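PDB 5FUI: endo-1,3-beta-glucanase, family GH16 from Zobellia galactanivorans, which probably hydrolyses beta-1,3-glucans such as laminarin, with a C-terminal family 6 carbohydrate-binding module, the part described here, that binds the polysaccharide. Local coordinates for residues Glu14-Tyr18 against Gly33-Gly37; Asn22-Lys26 against Val36-Asn40; Gly56-Ile60 against Thr104-Ser108; Gly71-Ser75 against Gly85-Val89; Trp95-Thr100 against Gly122-Trp127. All coordinates share one frame; numbering follows the deposited sequence. Where two conformers were deposited one is given.

Contact 1. Residues Glu14-Tyr18 against Gly33-Gly37. With MG (magnesium ion), chain E.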
# COMPACT_ATOMS: atom_id res chain seq x y z
N GLU A 14 -1.60 -5.64 -7.15
CA GLU A 14 -0.17 -5.42 -7.40
C GLU A 14 0.06 -3.93 -7.26
O GLU A 14 -0.73 -3.13 -7.77
CB GLU A 14 0.30 -5.93 -8.80
CG GLU A 14 0.20 -7.45 -8.88
CD GLU A 14 1.20 -8.14 -7.85
OE1 GLU A 14 2.26 -7.53 -7.42
OE2 GLU A 14 0.96 -9.30 -7.49
N ALA A 15 1.06 -3.52 -6.50
CA ALA A 15 1.19 -2.08 -6.16
C ALA A 15 1.45 -1.24 -7.44
O ALA A 15 1.21 -0.02 -7.44
CB ALA A 15 2.31 -1.87 -5.12
N GLU A 16 2.10 -1.88 -8.46
CA GLU A 16 2.44 -1.18 -9.71
C GLU A 16 1.19 -0.96 -10.59
O GLU A 16 1.30 -0.39 -11.64
CB GLU A 16 3.59 -1.91 -10.42
CG GLU A 16 3.19 -3.22 -11.10
CD GLU A 16 3.29 -4.44 -10.19
OE1 GLU A 16 3.29 -4.31 -8.92
OE2 GLU A 16 3.44 -5.57 -10.70
N SER A 17 0.03 -1.45 -10.17
CA SER A 17 -1.22 -1.41 -10.96
C SER A 17 -2.02 -0.16 -10.74
O SER A 17 -3.19 -0.07 -11.17
CB SER A 17 -2.06 -2.67 -10.69
OG SER A 17 -2.73 -2.58 -9.43
N TYR A 18 -1.42 0.84 -10.10
CA TYR A 18 -2.17 2.07 -9.81
C TYR A 18 -2.68 2.79 -11.09
O TYR A 18 -2.03 2.64 -12.16
CB TYR A 18 -1.31 3.10 -9.05
CG TYR A 18 0.07 3.36 -9.61
CD1 TYR A 18 0.27 4.19 -10.74
CD2 TYR A 18 1.17 2.82 -8.98
CE1 TYR A 18 1.58 4.44 -11.24
CE2 TYR A 18 2.43 3.05 -9.42
CZ TYR A 18 2.64 3.87 -10.54
OH TYR A 18 3.92 4.06 -11.00
N GLY A 33 7.60 -9.76 -11.11
CA GLY A 33 6.86 -8.56 -11.49
C GLY A 33 7.65 -7.28 -11.17
O GLY A 33 8.88 -7.21 -11.28
N GLU A 34 6.90 -6.29 -10.72
CA GLU A 34 7.44 -4.95 -10.44
C GLU A 34 7.12 -4.60 -8.99
O GLU A 34 6.17 -5.16 -8.39
CB GLU A 34 6.93 -3.81 -11.45
CG GLU A 34 7.45 -4.02 -12.84
CD GLU A 34 6.69 -3.07 -13.78
OE1 GLU A 34 5.45 -3.25 -13.96
OE2 GLU A 34 7.32 -2.13 -14.26
N ASN A 35 7.84 -3.64 -8.48
CA ASN A 35 7.44 -2.92 -7.27
C ASN A 35 7.50 -1.47 -7.53
O ASN A 35 8.07 -1.01 -8.48
CB ASN A 35 8.33 -3.31 -6.05
CG ASN A 35 9.78 -2.92 -6.18
OD1 ASN A 35 10.60 -3.71 -6.61
ND2 ASN A 35 10.13 -1.74 -5.77
N VAL A 36 6.81 -0.72 -6.69
CA VAL A 36 6.92 0.78 -6.66
C VAL A 36 8.12 1.11 -5.81
O VAL A 36 8.27 0.63 -4.63
CB VAL A 36 5.61 1.41 -6.11
CG1 VAL A 36 5.66 2.90 -6.26
CG2 VAL A 36 4.48 0.89 -6.96
N GLY A 37 9.00 1.98 -6.37
CA GLY A 37 10.14 2.50 -5.65
C GLY A 37 10.29 4.02 -5.85
O GLY A 37 9.41 4.64 -6.46
MG MG E . 4.26 -5.97 -7.49
O HOH W 1 4.26 -5.76 -13.41
O HOH W 2 4.33 -7.69 -9.08
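The magnesium site of this beta-sandwich carbohydrate-binding module brings Glu16 and Glu34 together. Glu16 gives the metal one carboxylate oxygen, OE1, at 2.4 Å from the magnesium. Glu34 gives its backbone O instead, at 2.3 Å from the same ion. OE1 of Glu16 and O of Glu34 are therefore neighbours through the metal and not through a hydrogen bond. Glu14 OE1 is a third ligand, 2.5 Å from the magnesium, and a water is a fourth. The chain of Glu16 starts between the backbone N and the carbonyl carbon (chi1 74°) and bends again at chi2 (-89°). That double bend folds the carboxylate back onto the ion. Its other oxygen, OE2, accepts a hydrogen bond from the metal-bound water, 2.8 Å away. A second water bridges Glu16 OE2 to Glu34 OE1, donating to each at 2.8 Å. The two carboxylates are turned 81° apart, and this water probably eases the repulsion between them. Beside the polar cluster, Val36 packs through one methyl. Its CG2 meets the ring edge of Tyr18 at CE2, 3.9 Å away, and also lies 4.0 Å from CB of Ala15. Asn126, on strand 124-131, completes the metal site. The same strand pairs by backbone bonds with Ala15 and Val36, so it runs between the two segments, while strand 44-52 packs against Tyr18.

Contact 2. Residues Asn22-Lys26 against Val36-Asn40. With APY (2-aminomethyl-pyridine), chain D.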
# COMPACT_ATOMS: atom_id res chain seq x y z
N ASN A 22 1.76 10.00 -7.95
CA ASN A 22 2.61 11.18 -7.92
C ASN A 22 3.98 10.75 -7.44
O ASN A 22 4.07 10.16 -6.40
CB ASN A 22 2.06 12.21 -6.90
CG ASN A 22 2.99 13.38 -6.68
OD1 ASN A 22 3.34 13.71 -5.53
ND2 ASN A 22 3.34 14.04 -7.73
N ASP A 23 5.00 11.11 -8.20
CA ASP A 23 6.38 11.02 -7.72
C ASP A 23 6.80 9.64 -7.23
O ASP A 23 7.42 9.49 -6.18
CB ASP A 23 6.69 12.13 -6.68
CG ASP A 23 8.15 12.36 -6.46
OD1 ASP A 23 8.99 11.97 -7.34
OD2 ASP A 23 8.51 12.83 -5.34
N VAL A 24 6.49 8.62 -8.04
CA VAL A 24 7.02 7.28 -7.78
C VAL A 24 7.52 6.68 -9.07
O VAL A 24 7.24 7.22 -10.17
CB VAL A 24 5.93 6.35 -7.18
CG1 VAL A 24 5.38 6.89 -5.84
CG2 VAL A 24 4.81 6.03 -8.19
N GLN A 25 8.27 5.56 -8.97
CA GLN A 25 8.66 4.92 -10.21
C GLN A 25 8.55 3.41 -10.03
O GLN A 25 8.71 2.87 -8.96
CB GLN A 25 10.12 5.21 -10.55
CG GLN A 25 10.31 6.68 -10.95
CD GLN A 25 11.72 7.04 -11.23
OE1 GLN A 25 12.45 6.28 -11.84
NE2 GLN A 25 12.12 8.18 -10.72
N LYS A 26 8.30 2.72 -11.12
CA LYS A 26 8.28 1.23 -11.13
C LYS A 26 9.69 0.66 -11.38
O LYS A 26 10.53 1.29 -12.08
CB LYS A 26 7.38 0.72 -12.28
CG LYS A 26 5.90 1.10 -12.21
CD LYS A 26 5.18 0.48 -13.40
CE LYS A 26 3.72 0.84 -13.45
NZ LYS A 26 3.49 2.12 -12.75
N VAL A 36 6.81 -0.72 -6.69
CA VAL A 36 6.92 0.78 -6.66
C VAL A 36 8.12 1.11 -5.81
O VAL A 36 8.27 0.63 -4.63
CB VAL A 36 5.61 1.41 -6.11
CG1 VAL A 36 5.66 2.90 -6.26
CG2 VAL A 36 4.48 0.89 -6.96
N GLY A 37 9.00 1.98 -6.37
CA GLY A 37 10.14 2.50 -5.65
C GLY A 37 10.29 4.02 -5.85
O GLY A 37 9.41 4.64 -6.46
N TYR A 38 11.41 4.53 -5.34
CA TYR A 38 11.73 5.96 -5.44
C TYR A 38 10.53 6.78 -4.91
O TYR A 38 10.09 7.80 -5.46
CB TYR A 38 12.08 6.37 -6.89
CG TYR A 38 13.26 5.57 -7.39
CD1 TYR A 38 14.56 5.89 -6.95
CD2 TYR A 38 13.06 4.38 -8.09
CE1 TYR A 38 15.67 5.09 -7.30
CE2 TYR A 38 14.14 3.59 -8.53
CZ TYR A 38 15.44 3.92 -8.07
OH TYR A 38 16.50 3.09 -8.48
N ILE A 39 10.07 6.37 -3.72
CA ILE A 39 8.95 6.98 -3.05
C ILE A 39 9.50 8.02 -2.07
O ILE A 39 10.40 7.76 -1.29
CB ILE A 39 8.13 5.89 -2.29
CG1 ILE A 39 7.73 4.74 -3.26
CG2 ILE A 39 6.89 6.56 -1.60
CD1 ILE A 39 6.72 3.77 -2.60
N ASN A 40 8.96 9.22 -2.22
CA ASN A 40 9.38 10.37 -1.44
C ASN A 40 8.28 10.84 -0.50
O ASN A 40 7.18 10.35 -0.57
CB ASN A 40 9.77 11.53 -2.37
CG ASN A 40 10.93 11.18 -3.25
OD1 ASN A 40 10.89 11.50 -4.45
ND2 ASN A 40 11.93 10.64 -2.73
N APY D . 17.79 6.55 -2.32
CM APY D . 16.77 6.02 -3.27
C2 APY D . 15.38 6.62 -3.03
C3 APY D . 14.95 7.75 -3.83
C4 APY D . 13.66 8.31 -3.63
C5 APY D . 12.93 7.66 -2.56
C6 APY D . 13.35 6.61 -1.78
N1 APY D . 14.57 6.07 -2.02
O HOH W 3 10.33 9.49 -7.56
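Gly37 N donates to Gln25 O at 2.8 Å, and the bond is almost straight (175°). The return bond runs from Gln25 N to Gly37 O at 2.9 Å. The two make Gln25 and Gly37 a hydrogen-bonded pair of the antiparallel hairpin formed by strands 25-28 and 34-37. Lys26 and Val36 form the next, non-hydrogen-bonded pair. Val24 CB packs on the second methyl of Val36, CG1, at 3.6 Å. Val24 and Ile39 lie side by side and point the same way. Beyond Gly37 the strand ends. Tyr38 takes positive backbone angles, and its ring, with CG anti to its own carbonyl carbon (chi1 -59°), comes alongside Gln25, whose CB is 3.9 Å from Tyr38 CD2. The other flank of this ring, at CD1, approaches C3 of the bound 2-aminomethyl-pyridine at 3.7 Å. Tyr38, Ile39 and Asn40 line that ligand's pocket. A water lies 2.7 Å from Tyr38 O and 2.8 Å from Asp23 OD1. The side chains of Asp23 and Asn40 cross at about a right angle, their flat ends turned 45° apart. Without the amide of Asn40, as with an alanine here, the Asp23 carboxylate would probably lose its polar neighbour and a gap would open beside the pyridine. Ser43 OG bonds to both Asp23 O and Asn40 N, tying the far ends of the segments together.

Contact 3. Residues Gly56-Ile60 against Thr104-Ser108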
# COMPACT_ATOMS: atom_id res chain seq x y z
N GLY A 56 -17.47 -4.92 7.68
CA GLY A 56 -16.87 -5.61 8.78
C GLY A 56 -15.36 -5.36 8.77
O GLY A 56 -14.86 -4.42 8.09
N ASN A 57 -14.66 -6.16 9.55
CA ASN A 57 -13.24 -5.98 9.71
C ASN A 57 -12.45 -6.72 8.66
O ASN A 57 -12.73 -7.85 8.35
CB ASN A 57 -12.80 -6.28 11.14
CG ASN A 57 -13.47 -5.32 12.12
OD1 ASN A 57 -13.47 -4.07 11.97
ND2 ASN A 57 -14.10 -5.92 13.10
N TYR A 58 -11.50 -6.02 8.08
CA TYR A 58 -10.62 -6.61 7.08
C TYR A 58 -9.16 -6.55 7.56
O TYR A 58 -8.75 -5.56 8.24
CB TYR A 58 -10.66 -5.79 5.79
CG TYR A 58 -11.93 -5.95 5.03
CD1 TYR A 58 -13.09 -5.28 5.40
CD2 TYR A 58 -12.01 -6.84 3.94
CE1 TYR A 58 -14.27 -5.42 4.71
CE2 TYR A 58 -13.17 -7.03 3.20
CZ TYR A 58 -14.34 -6.31 3.60
OH TYR A 58 -15.50 -6.53 2.87
N LEU A 59 -8.41 -7.56 7.13
CA LEU A 59 -6.93 -7.48 7.27
C LEU A 59 -6.41 -6.94 5.95
O LEU A 59 -6.70 -7.52 4.85
CB LEU A 59 -6.35 -8.91 7.55
CG LEU A 59 -4.82 -8.91 7.72
CD1 LEU A 59 -4.45 -8.20 9.03
CD2 LEU A 59 -4.38 -10.43 7.72
N ILE A 60 -5.60 -5.87 6.04
CA ILE A 60 -4.97 -5.36 4.82
C ILE A 60 -3.44 -5.46 5.05
O ILE A 60 -2.88 -4.91 6.00
CB ILE A 60 -5.35 -3.92 4.46
CG1 ILE A 60 -6.93 -3.75 4.48
CG2 ILE A 60 -4.73 -3.62 3.09
CD1 ILE A 60 -7.35 -2.34 3.99
N THR A 104 -5.65 -3.78 10.61
CA THR A 104 -7.00 -4.38 10.70
C THR A 104 -7.99 -3.27 10.87
O THR A 104 -7.91 -2.51 11.87
CB THR A 104 -7.08 -5.41 11.85
OG1 THR A 104 -6.14 -6.47 11.64
CG2 THR A 104 -8.43 -6.06 11.93
N VAL A 105 -8.87 -3.12 9.86
CA VAL A 105 -9.71 -1.94 9.86
C VAL A 105 -11.15 -2.31 9.44
O VAL A 105 -11.38 -3.28 8.77
CB VAL A 105 -8.97 -0.83 9.07
CG1 VAL A 105 -8.66 -1.24 7.61
CG2 VAL A 105 -9.61 0.54 9.20
N ASN A 106 -12.11 -1.49 9.82
CA ASN A 106 -13.50 -1.74 9.56
C ASN A 106 -13.99 -0.91 8.40
O ASN A 106 -13.78 0.27 8.39
CB ASN A 106 -14.26 -1.38 10.83
CG ASN A 106 -15.70 -1.83 10.81
OD1 ASN A 106 -16.05 -2.80 11.46
ND2 ASN A 106 -16.55 -1.07 10.12
N VAL A 107 -14.59 -1.57 7.42
CA VAL A 107 -15.02 -0.92 6.19
C VAL A 107 -16.45 -1.34 5.94
O VAL A 107 -16.74 -2.52 6.06
CB VAL A 107 -14.12 -1.38 5.01
CG1 VAL A 107 -14.54 -0.66 3.76
CG2 VAL A 107 -12.68 -0.99 5.34
N SER A 108 -17.35 -0.40 5.58
CA SER A 108 -18.70 -0.84 5.16
C SER A 108 -18.67 -1.28 3.68
O SER A 108 -17.87 -0.75 2.81
CB SER A 108 -19.76 0.23 5.39
OG SER A 108 -19.43 1.36 4.62
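Tyr58 and Val105 face each other as a hydrogen-bonded pair of antiparallel strands, at the edge of the four-stranded sheet of the sandwich. Tyr58 N donates to Val105 O at 2.8 Å, and Val105 N donates to Tyr58 O at 2.9 Å. Two residues along, Gly56 and Val107 do the same. Gly56 N reaches Val107 O at 3.0 Å and Val107 N reaches Gly56 O at 2.9 Å. All eight of these backbone atoms thus have a partner across the contact. Three of the carbonyls also receive a CA-H contact. The shortest joins Thr104 CA to Tyr58 O at 3.2 Å. Gly56 has a phi of 155°, where a side chain would jam against the preceding carbonyl, so glycine is called for.

The side chains divide between two faces. On the face of Tyr58 and Val107, CG of the tyrosine is anti to its carbonyl carbon (chi1 -72°), which carries the ring carbon CE1 to within 4.1 Å of Val107 CB. The phenol oxygen is satisfied outside the segments, by Ser54 O, and the ring meets Phe52 edge to face. Nearby, Ile60 CD1 touches Val105 CG1 at 4.0 Å. This face turns to the interior, where Leu84 covers the two valines. On the other face, the amides of Asn57 and Asn106 meet with their planes 71° apart, and Leu59 CD1 packs on Thr104 OG1 at 3.6 Å. The chemistry implies a strand pair joined by its backbone, apolar on the inner face, with two amides and a threonine on the outer one and Leu59 among them.

Contact 4. Residues Gly71-Ser75 against Gly85-Val89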
# COMPACT_ATOMS: atom_id res chain seq x y z
N GLY A 71 10.18 5.11 6.97
CA GLY A 71 9.16 5.11 5.89
C GLY A 71 7.78 4.99 6.52
O GLY A 71 7.58 4.22 7.48
N ARG A 72 6.80 5.70 6.00
CA ARG A 72 5.48 5.72 6.66
C ARG A 72 4.49 6.12 5.62
O ARG A 72 4.76 7.03 4.80
CB ARG A 72 5.49 6.76 7.82
CG ARG A 72 4.24 6.61 8.67
CD ARG A 72 4.29 7.76 9.73
NE ARG A 72 3.14 7.56 10.61
CZ ARG A 72 3.16 6.96 11.77
NH1 ARG A 72 4.31 6.54 12.29
NH2 ARG A 72 2.04 6.82 12.44
N PHE A 73 3.34 5.47 5.61
CA PHE A 73 2.30 5.85 4.65
C PHE A 73 0.92 5.68 5.26
O PHE A 73 0.76 4.96 6.28
CB PHE A 73 2.42 5.09 3.31
CG PHE A 73 2.29 3.59 3.43
CD1 PHE A 73 3.49 2.79 3.62
CD2 PHE A 73 1.04 2.97 3.28
CE1 PHE A 73 3.33 1.42 3.64
CE2 PHE A 73 0.92 1.59 3.32
CZ PHE A 73 2.07 0.80 3.46
N SER A 74 -0.05 6.39 4.69
CA SER A 74 -1.48 6.25 5.12
C SER A 74 -2.26 5.58 4.01
O SER A 74 -1.89 5.66 2.83
CB SER A 74 -2.11 7.62 5.43
OG SER A 74 -2.09 8.43 4.22
N SER A 75 -3.29 4.86 4.42
CA SER A 75 -4.25 4.28 3.45
C SER A 75 -5.63 4.93 3.68
O SER A 75 -6.00 5.30 4.80
CB SER A 75 -4.37 2.76 3.56
OG SER A 75 -4.67 2.44 4.90
N GLY A 85 -5.91 4.29 8.16
CA GLY A 85 -4.84 4.30 9.16
C GLY A 85 -3.49 4.40 8.48
O GLY A 85 -3.38 4.71 7.29
N GLU A 86 -2.46 4.29 9.32
CA GLU A 86 -1.11 4.51 8.88
C GLU A 86 -0.25 3.29 9.16
O GLU A 86 -0.46 2.51 10.10
CB GLU A 86 -0.50 5.71 9.54
CG GLU A 86 -1.27 6.98 9.29
CD GLU A 86 -0.78 8.24 9.99
OE1 GLU A 86 0.34 8.24 10.49
OE2 GLU A 86 -1.57 9.18 9.92
N LEU A 87 0.77 3.09 8.31
CA LEU A 87 1.67 1.93 8.40
C LEU A 87 3.09 2.49 8.47
O LEU A 87 3.45 3.38 7.71
CB LEU A 87 1.58 1.08 7.03
CG LEU A 87 0.31 0.26 6.73
CD1 LEU A 87 0.02 -0.73 7.87
CD2 LEU A 87 -0.88 1.20 6.43
N SER A 88 3.87 1.95 9.39
CA SER A 88 5.32 2.17 9.40
C SER A 88 6.01 1.03 8.65
O SER A 88 5.67 -0.18 8.85
CB SER A 88 5.79 2.10 10.86
OG SER A 88 5.26 3.24 11.51
N VAL A 89 7.03 1.34 7.85
CA VAL A 89 7.75 0.32 7.08
C VAL A 89 9.04 0.04 7.90
O VAL A 89 9.87 0.94 8.13
CB VAL A 89 8.15 0.85 5.66
CG1 VAL A 89 8.96 -0.21 4.96
CG2 VAL A 89 6.87 1.18 4.86
O HOH W 4 11.46 2.61 6.49
O HOH W 5 8.15 4.51 10.20
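Leu87 lies over the ring of Phe73 on the packed side of this antiparallel hairpin. Its CB stands 3.8 Å from the ring centroid, 19° off the normal, in a CH-pi contact. The leucine methyl CD2 reaches Phe73 CE2 at 3.6 Å. Val89 comes from another direction and sets CG2 at the ring edge, 3.8 Å from CE1 of Phe73. The first torsion of the phenylalanine (chi1 61°) holds the ring between its own N and carbonyl carbon, against these two side chains. Backbone bonds pair Phe73 with Leu87 in both directions, and Ser75 N donates to Gly85 O. At the other end of the strand pair, Val89 N bonds to Gly71 O. A water there joins Gly71 N to Val89 O, accepting from the first and donating to the second, 2.8 Å from each.

The opposite face is polar and more open. Here the extended Arg72 grips Glu86 side-on. NE and NH2 both bond to the one oxygen OE1, at 2.9 Å from NE and 3.0 Å from NH2. The oxygen lies in the guanidinium plane, but the carboxylate is turned 87° to it. A leucine in place of Arg72 would probably leave the Glu86 carboxylate without its counter-charge and free to turn. Another water donates to Gly71 O and is weakly bonded to Ser88 OG.

Within its sheet, strand 82-88 is one of the two outermost strands, and strand 72-77 pairs on its other side with strand 110-118. Trp123 stacks on Phe73, Tyr62 of strand 56-66 meets the same ring edge to face, and Ser75 OG bonds to Gln103.

Contact 5. Residues Trp95-Thr100 against Gly122-Trp127. With MG (magnesium ion), chain E.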
# COMPACT_ATOMS: atom_id res chain seq x y z
N TRP A 95 16.76 -2.76 -0.18
CA TRP A 95 15.68 -2.29 -1.05
C TRP A 95 14.81 -3.41 -1.61
O TRP A 95 13.69 -3.18 -2.08
CB TRP A 95 16.26 -1.40 -2.14
CG TRP A 95 16.89 -0.17 -1.54
CD1 TRP A 95 18.22 0.19 -1.53
CD2 TRP A 95 16.17 0.87 -0.81
NE1 TRP A 95 18.37 1.39 -0.82
CE2 TRP A 95 17.16 1.84 -0.36
CE3 TRP A 95 14.80 1.10 -0.51
CZ2 TRP A 95 16.79 3.00 0.32
CZ3 TRP A 95 14.45 2.23 0.22
CH2 TRP A 95 15.44 3.18 0.61
N GLN A 96 15.34 -4.63 -1.59
CA GLN A 96 14.61 -5.83 -2.00
C GLN A 96 14.60 -6.86 -0.91
O GLN A 96 14.57 -8.01 -1.17
CB GLN A 96 15.10 -6.41 -3.36
CG GLN A 96 15.08 -5.44 -4.54
CD GLN A 96 13.69 -5.19 -5.10
OE1 GLN A 96 13.43 -4.07 -5.58
NE2 GLN A 96 12.88 -6.17 -5.13
N ASN A 97 14.66 -6.40 0.32
CA ASN A 97 14.44 -7.26 1.48
C ASN A 97 12.98 -7.06 1.90
O ASN A 97 12.67 -6.04 2.47
CB ASN A 97 15.37 -6.92 2.66
CG ASN A 97 16.80 -7.30 2.40
OD1 ASN A 97 17.64 -7.04 3.25
ND2 ASN A 97 17.07 -7.88 1.34
N TRP A 98 12.11 -7.99 1.57
CA TRP A 98 10.66 -7.72 1.72
C TRP A 98 10.12 -8.29 2.99
O TRP A 98 10.61 -9.32 3.50
CB TRP A 98 9.93 -8.39 0.52
CG TRP A 98 10.36 -7.74 -0.74
CD1 TRP A 98 11.36 -8.18 -1.64
CD2 TRP A 98 9.84 -6.48 -1.24
NE1 TRP A 98 11.51 -7.24 -2.65
CE2 TRP A 98 10.63 -6.18 -2.46
CE3 TRP A 98 8.84 -5.61 -0.85
CZ2 TRP A 98 10.41 -5.02 -3.21
CZ3 TRP A 98 8.69 -4.39 -1.58
CH2 TRP A 98 9.42 -4.14 -2.77
N THR A 99 9.07 -7.62 3.52
CA THR A 99 8.37 -8.07 4.70
C THR A 99 6.90 -7.66 4.57
O THR A 99 6.58 -6.77 3.76
CB THR A 99 9.05 -7.48 6.00
OG1 THR A 99 8.56 -8.27 7.10
CG2 THR A 99 8.67 -5.98 6.18
N THR A 100 6.03 -8.30 5.33
CA THR A 100 4.61 -7.95 5.25
C THR A 100 4.10 -7.32 6.53
O THR A 100 4.17 -7.91 7.62
CB THR A 100 3.79 -9.21 4.96
OG1 THR A 100 4.28 -9.82 3.74
CG2 THR A 100 2.31 -8.85 4.69
N GLY A 122 11.22 6.77 1.27
CA GLY A 122 12.33 5.83 1.50
C GLY A 122 11.89 4.39 1.73
O GLY A 122 12.59 3.66 2.36
N TRP A 123 10.75 4.01 1.17
CA TRP A 123 10.20 2.66 1.27
C TRP A 123 9.71 2.23 -0.09
O TRP A 123 9.47 3.08 -1.00
CB TRP A 123 9.06 2.58 2.33
CG TRP A 123 7.93 3.58 2.07
CD1 TRP A 123 7.97 4.93 2.37
CD2 TRP A 123 6.65 3.33 1.40
NE1 TRP A 123 6.76 5.54 2.00
CE2 TRP A 123 5.96 4.59 1.37
CE3 TRP A 123 6.02 2.20 0.83
CZ2 TRP A 123 4.70 4.72 0.79
CZ3 TRP A 123 4.71 2.35 0.31
CH2 TRP A 123 4.10 3.60 0.29
N ASN A 124 9.68 0.88 -0.26
CA ASN A 124 9.20 0.26 -1.53
C ASN A 124 7.96 -0.55 -1.24
O ASN A 124 7.80 -1.04 -0.06
CB ASN A 124 10.23 -0.68 -2.12
CG ASN A 124 11.50 0.02 -2.64
OD1 ASN A 124 12.56 -0.67 -2.76
ND2 ASN A 124 11.45 1.29 -2.89
N ILE A 125 7.09 -0.79 -2.23
CA ILE A 125 5.97 -1.70 -2.02
C ILE A 125 5.71 -2.56 -3.26
O ILE A 125 5.72 -2.06 -4.39
CB ILE A 125 4.71 -0.89 -1.58
CG1 ILE A 125 3.55 -1.86 -1.41
CG2 ILE A 125 4.38 0.24 -2.64
CD1 ILE A 125 2.39 -1.25 -0.62
N ASN A 126 5.47 -3.84 -3.01
CA ASN A 126 5.30 -4.84 -4.05
C ASN A 126 3.77 -5.07 -4.34
O ASN A 126 3.33 -5.02 -5.52
CB ASN A 126 5.98 -6.18 -3.64
CG ASN A 126 5.86 -7.29 -4.66
OD1 ASN A 126 5.44 -7.09 -5.78
ND2 ASN A 126 6.26 -8.51 -4.26
N TRP A 127 2.99 -5.25 -3.27
CA TRP A 127 1.56 -5.51 -3.43
C TRP A 127 0.87 -5.21 -2.10
O TRP A 127 1.49 -4.99 -1.07
CB TRP A 127 1.26 -6.99 -3.89
CG TRP A 127 1.97 -8.09 -3.19
CD1 TRP A 127 2.99 -8.90 -3.71
CD2 TRP A 127 1.71 -8.57 -1.83
NE1 TRP A 127 3.39 -9.84 -2.74
CE2 TRP A 127 2.64 -9.70 -1.61
CE3 TRP A 127 0.81 -8.21 -0.78
CZ2 TRP A 127 2.64 -10.45 -0.44
CZ3 TRP A 127 0.89 -8.96 0.42
CH2 TRP A 127 1.78 -10.02 0.59
MG MG E . 4.26 -5.97 -7.49
O HOH W 2 4.33 -7.69 -9.08
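Trp98 and Asn126 meet where the four-stranded sheet of the beta-sandwich runs up to its binding loops. Their strands, 97-107 and 124-131, are not neighbours, because strand 56-66 lies between them in the sheet. The contact is therefore made by side chains that reach across it. Asn126 CB sits over the six-membered ring of Trp98, 4.1 Å from its centroid and 22° off the normal, a CH-pi contact. The same ring reaches Asn124 CB with its CH2 atom at 3.6 Å, and brings its edge to the backbone of Ile125. A second tryptophan, Trp95, turns its edge to the loop at Gly122, with CZ3 3.2 Å from Gly122 O. The edge of the same ring also lies next to Asn124 OD1, at its CE3 atom.

The next shell fixes these groups. Asn126 holds the magnesium with two atoms, its backbone O and its side-chain OD1, each 2.4 Å from the ion. With CG anti to the backbone N (chi1 -180°), the amide swings round beside the carbonyl, and the two form a chelate. ND2 of the same amide bonds to Glu31, which is likely to keep the group from turning. Asn124 ND2 bonds to a glycerol, probably from the crystallisation liquor, and 2-aminomethyl-pyridine touches Trp95 and Gly122. Tyr38 and Trp95 near these small molecules are consistent with the loop-end sugar site of family 6 modules, where aromatic side chains sandwich a sugar ring.

Thr100 OG1, which bonds to Arg63 NH1, lies 4.0 Å from CH2 of Trp127.

Overall arrangement
Along the chain contacts 1 and 2 come first and share strand 34-37. Their centres are about 9 Å apart. Contact 5 lies about 10 Å from contact 1 and about 12 Å from contact 2, centre to centre, and shares the magnesium with contact 1. Contact 4 joins strands 72-77 and 82-88 of the five-stranded sheet. It touches contact 5 through Trp123, and lies in sequence between the two segments of contact 3. Contact 3 is at the opposite end of the sandwich, about 22 Å from contact 5 between centres, though both use strand 97-107. Contacts 2 and 5 thus share one pyridine pocket at the loop end, while a second lies on the five-stranded sheet.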